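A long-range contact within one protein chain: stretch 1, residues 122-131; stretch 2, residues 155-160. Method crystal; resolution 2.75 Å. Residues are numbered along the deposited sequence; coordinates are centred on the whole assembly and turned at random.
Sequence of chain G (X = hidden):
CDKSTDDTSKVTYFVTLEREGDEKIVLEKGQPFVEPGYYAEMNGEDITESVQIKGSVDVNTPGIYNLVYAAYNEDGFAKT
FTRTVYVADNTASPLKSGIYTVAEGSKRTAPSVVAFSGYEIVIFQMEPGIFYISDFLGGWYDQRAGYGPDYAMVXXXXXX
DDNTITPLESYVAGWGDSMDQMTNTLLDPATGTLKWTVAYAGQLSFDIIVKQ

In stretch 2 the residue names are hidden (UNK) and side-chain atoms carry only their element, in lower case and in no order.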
# COMPACT_ATOMS: atom_id res chain seq x y z
N VAL G 122 22.24 61.74 -3.11
CA VAL G 122 21.71 63.09 -3.30
C VAL G 122 22.74 64.11 -2.86
O VAL G 122 23.29 64.00 -1.76
CB VAL G 122 20.40 63.29 -2.52
CG1 VAL G 122 19.81 64.65 -2.81
CG2 VAL G 122 19.40 62.19 -2.85
N ILE G 123 22.99 65.11 -3.71
CA ILE G 123 23.97 66.17 -3.44
C ILE G 123 23.41 67.49 -3.94
O ILE G 123 23.19 67.66 -5.15
CB ILE G 123 25.33 65.89 -4.10
CG1 ILE G 123 25.81 64.46 -3.82
CG2 ILE G 123 26.37 66.85 -3.59
CD1 ILE G 123 27.13 64.14 -4.42
N PHE G 124 23.21 68.45 -3.04
CA PHE G 124 22.77 69.78 -3.43
C PHE G 124 23.48 70.80 -2.55
O PHE G 124 23.95 70.49 -1.46
CB PHE G 124 21.24 69.95 -3.30
CG PHE G 124 20.76 70.12 -1.87
CD1 PHE G 124 20.44 69.02 -1.10
CD2 PHE G 124 20.61 71.39 -1.32
CE1 PHE G 124 20.00 69.18 0.20
CE2 PHE G 124 20.17 71.55 -0.03
CZ PHE G 124 19.87 70.45 0.74
N GLN G 125 23.54 72.04 -3.03
CA GLN G 125 24.23 73.10 -2.31
C GLN G 125 23.24 73.99 -1.58
O GLN G 125 22.28 74.48 -2.17
CB GLN G 125 25.11 73.94 -3.25
CG GLN G 125 24.41 74.53 -4.46
CD GLN G 125 25.08 75.79 -4.97
OE1 GLN G 125 26.17 76.16 -4.53
NE2 GLN G 125 24.42 76.47 -5.90
N MET G 126 23.49 74.20 -0.29
CA MET G 126 22.67 75.07 0.54
C MET G 126 23.31 76.43 0.76
O MET G 126 22.64 77.33 1.28
CB MET G 126 22.43 74.41 1.90
CG MET G 126 22.98 72.99 1.98
SD MET G 126 23.47 72.50 3.64
CE MET G 126 21.97 72.80 4.55
N GLU G 127 24.57 76.59 0.39
CA GLU G 127 25.37 77.80 0.50
C GLU G 127 26.38 77.76 -0.63
O GLU G 127 26.82 76.68 -1.02
CB GLU G 127 26.09 77.89 1.86
CG GLU G 127 25.20 78.29 3.03
CD GLU G 127 24.98 79.78 3.12
OE1 GLU G 127 25.10 80.48 2.09
OE2 GLU G 127 24.70 80.27 4.24
N PRO G 128 26.79 78.93 -1.17
CA PRO G 128 27.51 78.93 -2.45
C PRO G 128 28.74 78.04 -2.43
O PRO G 128 29.25 77.65 -3.49
CB PRO G 128 27.89 80.40 -2.63
CG PRO G 128 26.92 81.14 -1.79
CD PRO G 128 26.70 80.28 -0.60
N GLY G 129 29.22 77.70 -1.24
CA GLY G 129 30.35 76.81 -1.13
C GLY G 129 30.02 75.46 -0.54
O GLY G 129 30.68 74.47 -0.84
N ILE G 130 28.98 75.40 0.29
CA ILE G 130 28.69 74.23 1.11
C ILE G 130 27.61 73.40 0.43
O ILE G 130 26.60 73.93 -0.05
CB ILE G 130 28.27 74.64 2.53
CG1 ILE G 130 29.40 75.42 3.22
CG2 ILE G 130 27.90 73.43 3.35
CD1 ILE G 130 29.33 76.92 3.05
N PHE G 131 27.81 72.08 0.39
CA PHE G 131 26.88 71.16 -0.24
C PHE G 131 26.41 70.12 0.77
O PHE G 131 27.18 69.67 1.62
CB PHE G 131 27.52 70.44 -1.42
CG PHE G 131 27.84 71.33 -2.58
CD1 PHE G 131 28.81 72.31 -2.49
CD2 PHE G 131 27.16 71.17 -3.78
CE1 PHE G 131 29.09 73.12 -3.56
CE2 PHE G 131 27.45 71.98 -4.86
CZ PHE G 131 28.41 72.96 -4.75
N UNK G 155 25.95 64.61 5.97
CA UNK G 155 26.94 65.60 6.34
C UNK G 155 26.97 66.73 5.33
O UNK G 155 26.15 66.80 4.42
N UNK G 156 27.94 67.63 5.53
CA UNK G 156 28.15 68.76 4.64
C UNK G 156 29.61 68.80 4.19
O UNK G 156 30.49 68.25 4.85
c UNK G 156 24.92 71.40 7.53
c UNK G 156 25.97 71.45 6.43
c UNK G 156 26.51 70.05 6.13
c UNK G 156 27.79 70.10 5.32
n UNK G 156 23.76 72.32 7.31
N UNK G 157 29.84 69.44 3.05
CA UNK G 157 31.20 69.66 2.57
C UNK G 157 31.25 70.95 1.75
O UNK G 157 30.24 71.35 1.15
c UNK G 157 30.06 66.97 0.60
c UNK G 157 29.36 67.38 -1.65
c UNK G 157 30.87 68.09 0.56
c UNK G 157 30.91 68.83 -0.60
c UNK G 157 31.72 68.46 1.76
c UNK G 157 30.17 68.48 -1.70
c UNK G 157 29.30 66.62 -0.50
N UNK G 158 32.42 71.59 1.73
CA UNK G 158 32.61 72.93 1.15
C UNK G 158 33.61 72.88 0.00
O UNK G 158 34.81 72.74 0.23
c UNK G 158 33.07 73.92 2.21
o UNK G 158 34.84 77.03 2.17
o UNK G 158 33.81 76.12 3.88
c UNK G 158 34.01 76.23 2.66
c UNK G 158 33.23 75.35 1.71
N UNK G 159 33.12 73.02 -1.23
CA UNK G 159 33.94 72.86 -2.42
C UNK G 159 35.04 73.92 -2.50
O UNK G 159 34.75 75.12 -2.49
c UNK G 159 33.06 72.93 -3.67
c UNK G 159 34.20 71.33 -5.18
c UNK G 159 32.76 73.11 -6.11
c UNK G 159 33.73 72.75 -5.02
N UNK G 160 36.29 73.46 -2.59
CA UNK G 160 37.45 74.33 -2.69
C UNK G 160 37.75 74.67 -4.15
O UNK G 160 37.27 74.03 -5.08
c UNK G 160 38.47 73.32 -0.60
o UNK G 160 37.68 73.94 0.10
n UNK G 160 39.21 72.32 -0.12
c UNK G 160 38.68 73.66 -2.06

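Position 155 carries no side-chain atoms beyond its backbone. Its phi/psi of 161/-175 would jam a CB against the carbonyl O of the preceding residue, a conformation that by itself calls for glycine: G155.

Position 156 has four carbons in an unbranched row ending in one nitrogen. That nitrogen lies 3.3 Å from CE of M126. Nearer the backbone, CB of 156 lies 3.9 Å from CG2 of I130, and its CA makes a CA-H...O contact of 3.3 Å with O of F131. The row of carbons with its terminal nitrogen is the pattern of lysine: K156.

Position 157 shows one carbon followed by a ring of six carbons, with no heteroatom on the ring. With chi1 at 57° (p), the end of the side chain comes nearer to stretch 1. One ring carbon comes within 3.3 Å of CB of F131, and another lies 3.6 Å from CG2 of I123, which sits at the ring's edge; O of F131 lies over one face. The F131 ring and this one are nearly parallel, planes at 6°, but with centroids 5.8 Å apart they are slid past each other and barely overlap. The missing hydroxyl oxygen excludes tyrosine, so this is F157.

Position 158 has three carbons, the third carrying two oxygens. Its CB is 4.1 Å from CG1 of I130, and its CA approaches O of G129 at 3.2 Å in a CA-H...O contact. An ideal CB on G129 would be tight, 3.4 Å from the second side-chain carbon of 158. One carbon more than aspartate makes it E158.

Position 159 has four carbons forked at the second. Its CB packs 4.0 Å from CE1 of F131. A fork there, rather than at the first, separates leucine from isoleucine: L159.

Position 160 has two carbons, the second carrying one oxygen and one nitrogen, and makes no contact with stretch 1. It is asparagine: N160.

The contact is an antiparallel strand pairing. F131 and F157 form the hydrogen-bonded pair: N of F131 donates to O of F157 at 2.6 Å (163°), and N of F157 to O of F131 at 3.0 Å (155°). A third bond, N of L159 to O of G129 at 2.9 Å (146°), extends the ladder past the non-hydrogen-bonded pair I130 and E158, whose CA atoms are 4.1 Å apart. Side chains alternate accordingly: I130 and E158 share one face, while the two phenylalanines lie on the other. Together the stretches bury 463 Å².

Stretch 2, residues 155-160: GKFELN
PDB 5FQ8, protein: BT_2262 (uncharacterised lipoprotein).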